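Lmo2125 protein (Listeria monocytogenes serovar 1/2a, PDB 5TU0) binds maltose and, as a lipoprotein of the bacterial solute-binding protein 1 family, probably delivers the sugar to a membrane transporter. Local coordinates at residues Ala109-Ile113 against Glu310-Asn314; Tyr22-Ile26 against Asn300-Leu304; Thr154-Lys159 against Asp221-Gln227. The protein carries 2 engineered substitutions. One frame throughout, in Å; residues are numbered along the deposited sequence.

In the fold
Interactions 1 and 2 lie on the same side of the chain's centre, their own centres about 12 Å apart, and share a junction: Gln-301 of helix 298-308 reaches both Ala-111 and Asn-314. Interaction 3 lies on the opposite side of the chain's centre from interaction 1, with nearest atoms about 17 Å apart, yet both reach the same mixed sheet. All three are mainly buried, but each has a less enclosed end, at Glu-310, Lys-25 and Lys-159 respectively. Their chemistry follows their place: strand pairing by backbone bonds in interaction 1, a tyrosine wedged between helices in interaction 2, and apolar packing of a helix on a sheet face in interaction 3.

Interaction 1: residues Ala109-Ile113 against Glu310-Asn314; sequences APAII and EVPAN
Ile-113 and Val-311 meet both through their backbones and through their side chains. The amide of Ile-113 donates to the carbonyl O of Val-311 over 2.9 Å in a nearly straight bond (164° at the hydrogen), while CG1 of Ile-113 lies 3.5 Å from CG1 of Val-311. With chi1 at 59°, Ile-113 places CG1 between its own N and carbonyl carbon, a position that turns that branch toward Val-311. Ala-313 also packs closely: its methyl CB sits 3.7 Å from CB of Pro-110 and also covers the peptide that follows the proline. The amide of Ala-313 bonds to Ala-111 O at 3.1 Å, but from above the carbonyl plane, 70° out of it.

The short, weakly bonded strand 311-312 lies antiparallel beside strand 105-121, in the mixed sheet of a solute-binding protein. Ile-112 and Pro-312 form a non-hydrogen-bonded pair whose side chains diverge. On its other edge strand 105-121 carries a classic beta bulge, where Ala-111 and Ile-112 both face Lys-274.

Packing gives way to polar contacts toward the partly exposed Glu-310. A water bridges Ile-113 O and Val-311 N, donating to the former at 2.9 Å and accepting from the latter. The Glu-310 carboxylate approaches an apolar branch, with OE1 3.3 Å from CD1 of Ile-112; the two side chains lie aslant, and OE2 is held by the hydroxyl of Tyr-19. Val-311, by contrast, continues into apolar cover from Val-332 and Ile-333 of helix 327-336.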
loop_
_atom_site.group_PDB
_atom_site.type_symbol
_atom_site.label_atom_id
_atom_site.label_comp_id
_atom_site.label_asym_id
_atom_site.label_seq_id
_atom_site.Cartn_x
_atom_site.Cartn_y
_atom_site.Cartn_z
ATOM N N ALA A 109 -4.666 -15.396 2.738
ATOM C CA ALA A 109 -4.389 -15.742 1.355
ATOM C C ALA A 109 -4.387 -14.445 0.551
ATOM O O ALA A 109 -5.409 -13.765 0.485
ATOM C CB ALA A 109 -5.453 -16.698 0.834
ATOM N N PRO A 110 -3.246 -14.090 -0.075
ATOM C CA PRO A 110 -3.186 -12.838 -0.844
ATOM C C PRO A 110 -4.205 -12.768 -1.964
ATOM O O PRO A 110 -4.386 -13.761 -2.691
ATOM C CB PRO A 110 -1.775 -12.845 -1.434
ATOM C CG PRO A 110 -1.007 -13.761 -0.590
ATOM C CD PRO A 110 -1.940 -14.758 -0.007
ATOM N N ALA A 111 -4.828 -11.593 -2.111
ATOM C CA ALA A 111 -5.878 -11.389 -3.081
ATOM C C ALA A 111 -5.719 -10.158 -3.989
ATOM O O ALA A 111 -6.067 -10.226 -5.178
ATOM C CB ALA A 111 -7.192 -11.293 -2.339
ATOM N N ILE A 112 -5.213 -9.050 -3.432
ATOM C CA ILE A 112 -5.083 -7.797 -4.147
ATOM C C ILE A 112 -3.739 -7.180 -3.829
ATOM O O ILE A 112 -3.304 -7.223 -2.688
ATOM C CB ILE A 112 -6.182 -6.805 -3.708
ATOM C CG1 ILE A 112 -7.572 -7.319 -4.130
ATOM C CG2 ILE A 112 -5.946 -5.406 -4.284
ATOM C CD1 ILE A 112 -8.725 -6.474 -3.630
ATOM N N ILE A 113 -3.083 -6.621 -4.839
ATOM C CA ILE A 113 -1.820 -5.920 -4.621
ATOM C C ILE A 113 -2.002 -4.478 -5.025
ATOM O O ILE A 113 -2.812 -4.170 -5.873
ATOM C CB ILE A 113 -0.619 -6.513 -5.404
ATOM C CG1 ILE A 113 -0.870 -6.511 -6.930
ATOM C CG2 ILE A 113 -0.318 -7.916 -4.894
ATOM C CD1 ILE A 113 0.393 -6.560 -7.775
ATOM N N GLU A 310 -9.208 -3.898 -9.336
ATOM C CA GLU A 310 -8.123 -4.079 -8.373
ATOM C C GLU A 310 -7.211 -5.168 -8.901
ATOM O O GLU A 310 -7.674 -6.172 -9.426
ATOM C CB GLU A 310 -8.669 -4.347 -6.976
ATOM C CG GLU A 310 -9.434 -3.123 -6.477
ATOM C CD GLU A 310 -9.673 -3.116 -4.998
ATOM O OE1 GLU A 310 -8.694 -3.183 -4.249
ATOM O OE2 GLU A 310 -10.839 -2.993 -4.584
ATOM N N VAL A 311 -5.909 -4.954 -8.774
ATOM C CA VAL A 311 -4.919 -5.858 -9.327
ATOM C C VAL A 311 -4.804 -7.158 -8.542
ATOM O O VAL A 311 -4.546 -7.132 -7.342
ATOM C CB VAL A 311 -3.545 -5.174 -9.421
ATOM C CG1 VAL A 311 -2.528 -6.112 -10.041
ATOM C CG2 VAL A 311 -3.675 -3.886 -10.236
ATOM N N PRO A 312 -4.981 -8.304 -9.220
ATOM C CA PRO A 312 -4.907 -9.588 -8.522
ATOM C C PRO A 312 -3.531 -9.974 -8.000
ATOM O O PRO A 312 -2.521 -9.667 -8.623
ATOM C CB PRO A 312 -5.310 -10.616 -9.593
ATOM C CG PRO A 312 -5.863 -9.850 -10.724
ATOM C CD PRO A 312 -5.344 -8.455 -10.640
ATOM N N ALA A 313 -3.529 -10.697 -6.884
ATOM C CA ALA A 313 -2.317 -11.248 -6.289
ATOM C C ALA A 313 -1.886 -12.497 -7.056
ATOM O O ALA A 313 -0.703 -12.708 -7.285
ATOM C CB ALA A 313 -2.553 -11.594 -4.831
ATOM N N ASN A 314 -2.856 -13.323 -7.451
ATOM C CA ASN A 314 -2.587 -14.566 -8.204
ATOM C C ASN A 314 -1.860 -14.178 -9.489
ATOM O O ASN A 314 -2.358 -13.347 -10.244
ATOM C CB ASN A 314 -3.920 -15.313 -8.478
ATOM C CG ASN A 314 -3.739 -16.599 -9.252
ATOM O OD1 ASN A 314 -3.107 -16.611 -10.307
ATOM N ND2 ASN A 314 -4.331 -17.695 -8.755
HETATM O O HOH W 1 -5.056 -2.706 -7.063
#

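Interaction 2: residues Tyr22-Ile26 against Asn300-Leu304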
loop_
_atom_site.group_PDB
_atom_site.type_symbol
_atom_site.label_atom_id
_atom_site.label_comp_id
_atom_site.label_asym_id
_atom_site.label_seq_id
_atom_site.Cartn_x
_atom_site.Cartn_y
_atom_site.Cartn_z
ATOM N N TYR A 22 -19.287 -8.596 -6.294
ATOM C CA TYR A 22 -18.301 -9.570 -6.715
ATOM C C TYR A 22 -18.494 -10.886 -5.986
ATOM O O TYR A 22 -18.551 -11.950 -6.625
ATOM C CB TYR A 22 -16.875 -9.033 -6.488
ATOM C CG TYR A 22 -15.829 -10.106 -6.506
ATOM C CD1 TYR A 22 -15.461 -10.717 -7.696
ATOM C CD2 TYR A 22 -15.182 -10.501 -5.324
ATOM C CE1 TYR A 22 -14.501 -11.720 -7.718
ATOM C CE2 TYR A 22 -14.216 -11.498 -5.336
ATOM C CZ TYR A 22 -13.876 -12.100 -6.541
ATOM O OH TYR A 22 -12.911 -13.090 -6.576
ATOM N N VAL A 23 -18.614 -10.825 -4.661
ATOM C CA VAL A 23 -18.817 -12.038 -3.877
ATOM C C VAL A 23 -20.144 -12.720 -4.297
ATOM O O VAL A 23 -20.185 -13.953 -4.454
ATOM C CB VAL A 23 -18.725 -11.775 -2.357
ATOM C CG1 VAL A 23 -19.134 -13.004 -1.553
ATOM C CG2 VAL A 23 -17.302 -11.372 -1.990
ATOM N N ASN A 24 -21.193 -11.931 -4.503
ATOM C CA ASN A 24 -22.488 -12.488 -4.942
ATOM C C ASN A 24 -22.401 -13.166 -6.303
ATOM O O ASN A 24 -23.006 -14.229 -6.502
ATOM C CB ASN A 24 -23.614 -11.451 -4.903
ATOM C CG ASN A 24 -24.173 -11.258 -3.507
ATOM O OD1 ASN A 24 -24.190 -12.184 -2.699
ATOM N ND2 ASN A 24 -24.646 -10.059 -3.222
ATOM N N LYS A 25 -21.631 -12.585 -7.216
ATOM C CA LYS A 25 -21.424 -13.183 -8.523
ATOM C C LYS A 25 -20.724 -14.547 -8.429
ATOM O O LYS A 25 -21.162 -15.504 -9.051
ATOM C CB LYS A 25 -20.602 -12.276 -9.437
ATOM C CG LYS A 25 -20.500 -12.781 -10.873
ATOM C CD LYS A 25 -19.823 -11.768 -11.789
ATOM C CE LYS A 25 -20.221 -11.926 -13.249
ATOM N NZ LYS A 25 -21.594 -11.418 -13.494
ATOM N N ILE A 26 -19.649 -14.639 -7.648
ATOM C CA ILE A 26 -18.879 -15.886 -7.602
ATOM C C ILE A 26 -19.326 -16.944 -6.597
ATOM O O ILE A 26 -18.913 -18.093 -6.722
ATOM C CB ILE A 26 -17.374 -15.622 -7.353
ATOM C CG1 ILE A 26 -17.110 -15.134 -5.918
ATOM C CG2 ILE A 26 -16.854 -14.634 -8.390
ATOM C CD1 ILE A 26 -15.635 -15.064 -5.534
ATOM N N ASN A 300 -11.422 -16.825 -10.337
ATOM C CA ASN A 300 -12.071 -15.852 -9.451
ATOM C C ASN A 300 -11.254 -14.585 -9.286
ATOM O O ASN A 300 -11.810 -13.515 -9.104
ATOM C CB ASN A 300 -12.438 -16.503 -8.123
ATOM C CG ASN A 300 -13.463 -17.597 -8.298
ATOM O OD1 ASN A 300 -14.533 -17.381 -8.899
ATOM N ND2 ASN A 300 -13.141 -18.786 -7.808
ATOM N N GLN A 301 -9.933 -14.706 -9.382
ATOM C CA GLN A 301 -9.068 -13.522 -9.352
ATOM C C GLN A 301 -9.257 -12.685 -10.633
ATOM O O GLN A 301 -9.237 -11.456 -10.586
ATOM C CB GLN A 301 -7.626 -13.938 -9.115
ATOM C CG GLN A 301 -7.382 -14.287 -7.659
ATOM C CD GLN A 301 -6.797 -13.116 -6.890
ATOM O OE1 GLN A 301 -5.603 -12.884 -6.972
ATOM N NE2 GLN A 301 -7.627 -12.387 -6.132
ATOM N N GLU A 302 -9.486 -13.349 -11.764
ATOM C CA GLU A 302 -9.772 -12.627 -13.015
ATOM C C GLU A 302 -11.129 -11.934 -12.913
ATOM O O GLU A 302 -11.268 -10.779 -13.326
ATOM C CB GLU A 302 -9.687 -13.543 -14.243
ATOM C CG GLU A 302 -8.255 -13.964 -14.509
ATOM C CD GLU A 302 -8.069 -14.909 -15.677
ATOM O OE1 GLU A 302 -9.069 -15.338 -16.316
ATOM O OE2 GLU A 302 -6.888 -15.217 -15.939
ATOM N N THR A 303 -12.119 -12.611 -12.335
ATOM C CA THR A 303 -13.434 -11.973 -12.145
ATOM C C THR A 303 -13.299 -10.756 -11.200
ATOM O O THR A 303 -13.922 -9.715 -11.426
ATOM C CB THR A 303 -14.477 -12.953 -11.591
ATOM O OG1 THR A 303 -14.624 -14.044 -12.511
ATOM C CG2 THR A 303 -15.820 -12.270 -11.390
ATOM N N LEU A 304 -12.479 -10.887 -10.162
ATOM C CA LEU A 304 -12.257 -9.753 -9.242
ATOM C C LEU A 304 -11.781 -8.534 -10.025
ATOM O O LEU A 304 -12.323 -7.437 -9.866
ATOM C CB LEU A 304 -11.228 -10.095 -8.158
ATOM C CG LEU A 304 -10.861 -8.949 -7.199
ATOM C CD1 LEU A 304 -12.046 -8.543 -6.340
ATOM C CD2 LEU A 304 -9.674 -9.354 -6.338
HETATM O O HOH W 2 -10.392 -12.930 -5.596
#
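The phenol of Tyr-22 reaches across to helix 298-308 and engages it through hydroxyl, ring face and ring carbons. Its OH donates to Asn-300 O at 2.8 Å, arriving from above the carbonyl plane; the amide of Leu-304, in the regular helical bond, reaches the same oxygen from the opposite face. Leu-304 closes over the ring with CD1 3.8 Å from the centroid and only 11° off the normal, a CH-pi contact. Nearer the helix backbone, CE1 of Tyr-22 comes within 3.3 Å of Leu-304 N. Next to the ring, CG2 of Ile-26 meets CG2 of Thr-303 at 4.0 Å and OD1 of Asn-300 at 3.6 Å, and the aliphatic part of Lys-25 skirts the same threonine methyl at the exposed margin.

Several features hold this first shell in place. Tyr-22 has its ring carbon CG trans to the backbone N (chi1 163°), which sends the ring across the gap. A water donates to Tyr-22 OH at 2.7 Å and accepts from Gln-301 NE2, while Asn-300 ND2 is tied to Tyr-294 O.

The two helical segments run roughly antiparallel, at 142°, with axes 10.6 Å apart. Val-295 of helix 285-295 packs against both Tyr-22 and Ile-26, whereas Val-23 rests on the parallel strands 10-15 and 37-42, which helix 17-34 connects as a beta-alpha-beta crossover.

Interaction 3: residues Thr154-Lys159 against Asp221-Gln227; sequences TGFLAK and DDFIQDQ
Ile-224 and Leu-157 pack helix 217-229 against the face of the mixed sheet at strand 156-157, which pairs in parallel with strand 235-238 in this periplasmic-binding-protein fold. Apolar contacts dominate. CB of Leu-157 lies 4.2 Å from CG1 of Ile-224, and CD1 of Leu-157 sits 4.0 Å from CB of Gln-227 and 4.3 Å from CE2 of Phe-223. The Ile-224 branch ending in CD1 passes over the chain beyond the strand, meeting Lys-159 N at 3.6 Å and Lys-159 CB at 3.7 Å. Ile-236 of strand 235-238 touches both Leu-157 and Ile-224 and continues the same apolar layer.

Polar groups play a lesser part between the two segments. The hydroxyl of Thr-154 is bonded to the backbone oxygen of Lys-232, and the amide of Gln-227 merely passes beside it, the two side chains crossing at about a right angle. With CG trans to the backbone N (chi1 -165°) and the chain straight beyond it, Lys-159 runs across Asp-221 by its aliphatic part. Its ammonium forms a salt bridge with Asp-162, and Lys-159 NZ stays 5.2 Å from Asp-221 OD1, while Lys-159 CE lies 4.2 Å from Asp-221 CB.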
loop_
_atom_site.group_PDB
_atom_site.type_symbol
_atom_site.label_atom_id
_atom_site.label_comp_id
_atom_site.label_asym_id
_atom_site.label_seq_id
_atom_site.Cartn_x
_atom_site.Cartn_y
_atom_site.Cartn_z
ATOM N N THR A 154 5.135 23.678 -9.469
ATOM C CA THR A 154 4.307 22.520 -9.147
ATOM C C THR A 154 4.316 21.477 -10.256
ATOM O O THR A 154 3.394 20.654 -10.326
ATOM C CB THR A 154 2.836 22.949 -8.861
ATOM O OG1 THR A 154 2.299 23.669 -9.994
ATOM C CG2 THR A 154 2.765 23.828 -7.616
ATOM N N GLY A 155 5.347 21.505 -11.112
ATOM C CA GLY A 155 5.479 20.549 -12.220
ATOM C C GLY A 155 5.313 19.121 -11.734
ATOM O O GLY A 155 4.529 18.340 -12.298
ATOM N N PHE A 156 6.047 18.802 -10.679
ATOM C CA PHE A 156 5.977 17.496 -10.015
ATOM C C PHE A 156 5.736 17.727 -8.529
ATOM O O PHE A 156 6.373 18.604 -7.929
ATOM C CB PHE A 156 7.278 16.712 -10.209
ATOM C CG PHE A 156 7.427 15.548 -9.265
ATOM C CD1 PHE A 156 6.658 14.418 -9.423
ATOM C CD2 PHE A 156 8.333 15.594 -8.208
ATOM C CE1 PHE A 156 6.778 13.344 -8.541
ATOM C CE2 PHE A 156 8.468 14.516 -7.334
ATOM C CZ PHE A 156 7.691 13.401 -7.501
ATOM N N LEU A 157 4.827 16.941 -7.934
ATOM C CA LEU A 157 4.569 17.031 -6.497
ATOM C C LEU A 157 4.499 15.648 -5.899
ATOM O O LEU A 157 3.994 14.729 -6.538
ATOM C CB LEU A 157 3.240 17.729 -6.209
ATOM C CG LEU A 157 3.053 19.164 -6.708
ATOM C CD1 LEU A 157 1.600 19.591 -6.541
ATOM C CD2 LEU A 157 3.999 20.117 -5.995
ATOM N N ALA A 158 4.999 15.514 -4.677
ATOM C CA ALA A 158 4.889 14.252 -3.900
ATOM C C ALA A 158 4.751 14.610 -2.422
ATOM O O ALA A 158 5.450 15.497 -1.927
ATOM C CB ALA A 158 6.089 13.361 -4.132
ATOM N N LYS A 159 3.854 13.918 -1.718
ATOM C CA LYS A 159 3.603 14.197 -0.303
ATOM C C LYS A 159 4.723 13.620 0.574
ATOM O O LYS A 159 4.493 12.738 1.438
ATOM C CB LYS A 159 2.240 13.622 0.094
ATOM C CG LYS A 159 1.699 14.136 1.416
ATOM C CD LYS A 159 0.551 13.273 1.928
ATOM C CE LYS A 159 0.079 13.742 3.293
ATOM N NZ LYS A 159 -0.848 12.762 3.924
ATOM N N ASP A 221 -1.860 16.887 1.304
ATOM C CA ASP A 221 -2.602 16.058 0.350
ATOM C C ASP A 221 -3.692 16.888 -0.335
ATOM O O ASP A 221 -3.878 16.779 -1.553
ATOM C CB ASP A 221 -3.221 14.811 0.982
ATOM C CG ASP A 221 -3.772 13.856 -0.075
ATOM O OD1 ASP A 221 -2.957 13.232 -0.796
ATOM O OD2 ASP A 221 -5.006 13.755 -0.207
ATOM N N ASP A 222 -4.406 17.722 0.428
ATOM C CA ASP A 222 -5.449 18.578 -0.160
ATOM C C ASP A 222 -4.846 19.487 -1.230
ATOM O O ASP A 222 -5.420 19.662 -2.307
ATOM C CB ASP A 222 -6.157 19.449 0.889
ATOM C CG ASP A 222 -7.193 18.682 1.727
ATOM O OD1 ASP A 222 -7.440 17.475 1.501
ATOM O OD2 ASP A 222 -7.780 19.314 2.626
ATOM N N PHE A 223 -3.686 20.053 -0.920
ATOM C CA PHE A 223 -2.987 20.935 -1.840
ATOM C C PHE A 223 -2.614 20.188 -3.111
ATOM O O PHE A 223 -2.881 20.639 -4.213
ATOM C CB PHE A 223 -1.718 21.476 -1.167
ATOM C CG PHE A 223 -0.881 22.342 -2.056
ATOM C CD1 PHE A 223 -1.153 23.694 -2.179
ATOM C CD2 PHE A 223 0.196 21.807 -2.760
ATOM C CE1 PHE A 223 -0.373 24.498 -3.004
ATOM C CE2 PHE A 223 0.976 22.608 -3.590
ATOM C CZ PHE A 223 0.685 23.952 -3.712
ATOM N N ILE A 224 -1.980 19.040 -2.944
ATOM C CA ILE A 224 -1.543 18.233 -4.069
ATOM C C ILE A 224 -2.707 17.793 -4.974
ATOM O O ILE A 224 -2.587 17.887 -6.189
ATOM C CB ILE A 224 -0.719 17.023 -3.584
ATOM C CG1 ILE A 224 0.598 17.501 -2.962
ATOM C CG2 ILE A 224 -0.405 16.061 -4.727
ATOM C CD1 ILE A 224 1.305 16.419 -2.169
ATOM N N GLN A 225 -3.812 17.314 -4.391
ATOM C CA GLN A 225 -4.963 16.858 -5.184
ATOM C C GLN A 225 -5.617 18.017 -5.920
ATOM O O GLN A 225 -6.059 17.876 -7.064
ATOM C CB GLN A 225 -6.014 16.161 -4.310
ATOM C CG GLN A 225 -5.484 14.969 -3.529
ATOM C CD GLN A 225 -4.724 13.986 -4.377
ATOM O OE1 GLN A 225 -3.623 13.551 -4.012
ATOM N NE2 GLN A 225 -5.278 13.647 -5.522
ATOM N N ASP A 226 -5.686 19.157 -5.241
ATOM C CA ASP A 226 -6.267 20.356 -5.807
ATOM C C ASP A 226 -5.457 20.788 -7.046
ATOM O O ASP A 226 -6.046 21.121 -8.079
ATOM C CB ASP A 226 -6.314 21.472 -4.748
ATOM C CG ASP A 226 -7.033 22.720 -5.233
ATOM O OD1 ASP A 226 -8.250 22.636 -5.529
ATOM O OD2 ASP A 226 -6.391 23.795 -5.271
ATOM N N GLN A 227 -4.121 20.769 -6.949
ATOM C CA GLN A 227 -3.261 21.168 -8.091
ATOM C C GLN A 227 -3.391 20.210 -9.282
ATOM O O GLN A 227 -3.507 20.641 -10.439
ATOM C CB GLN A 227 -1.790 21.278 -7.674
ATOM C CG GLN A 227 -1.514 22.352 -6.624
ATOM C CD GLN A 227 -1.732 23.767 -7.137
ATOM O OE1 GLN A 227 -2.491 24.545 -6.544
ATOM N NE2 GLN A 227 -1.078 24.107 -8.232
#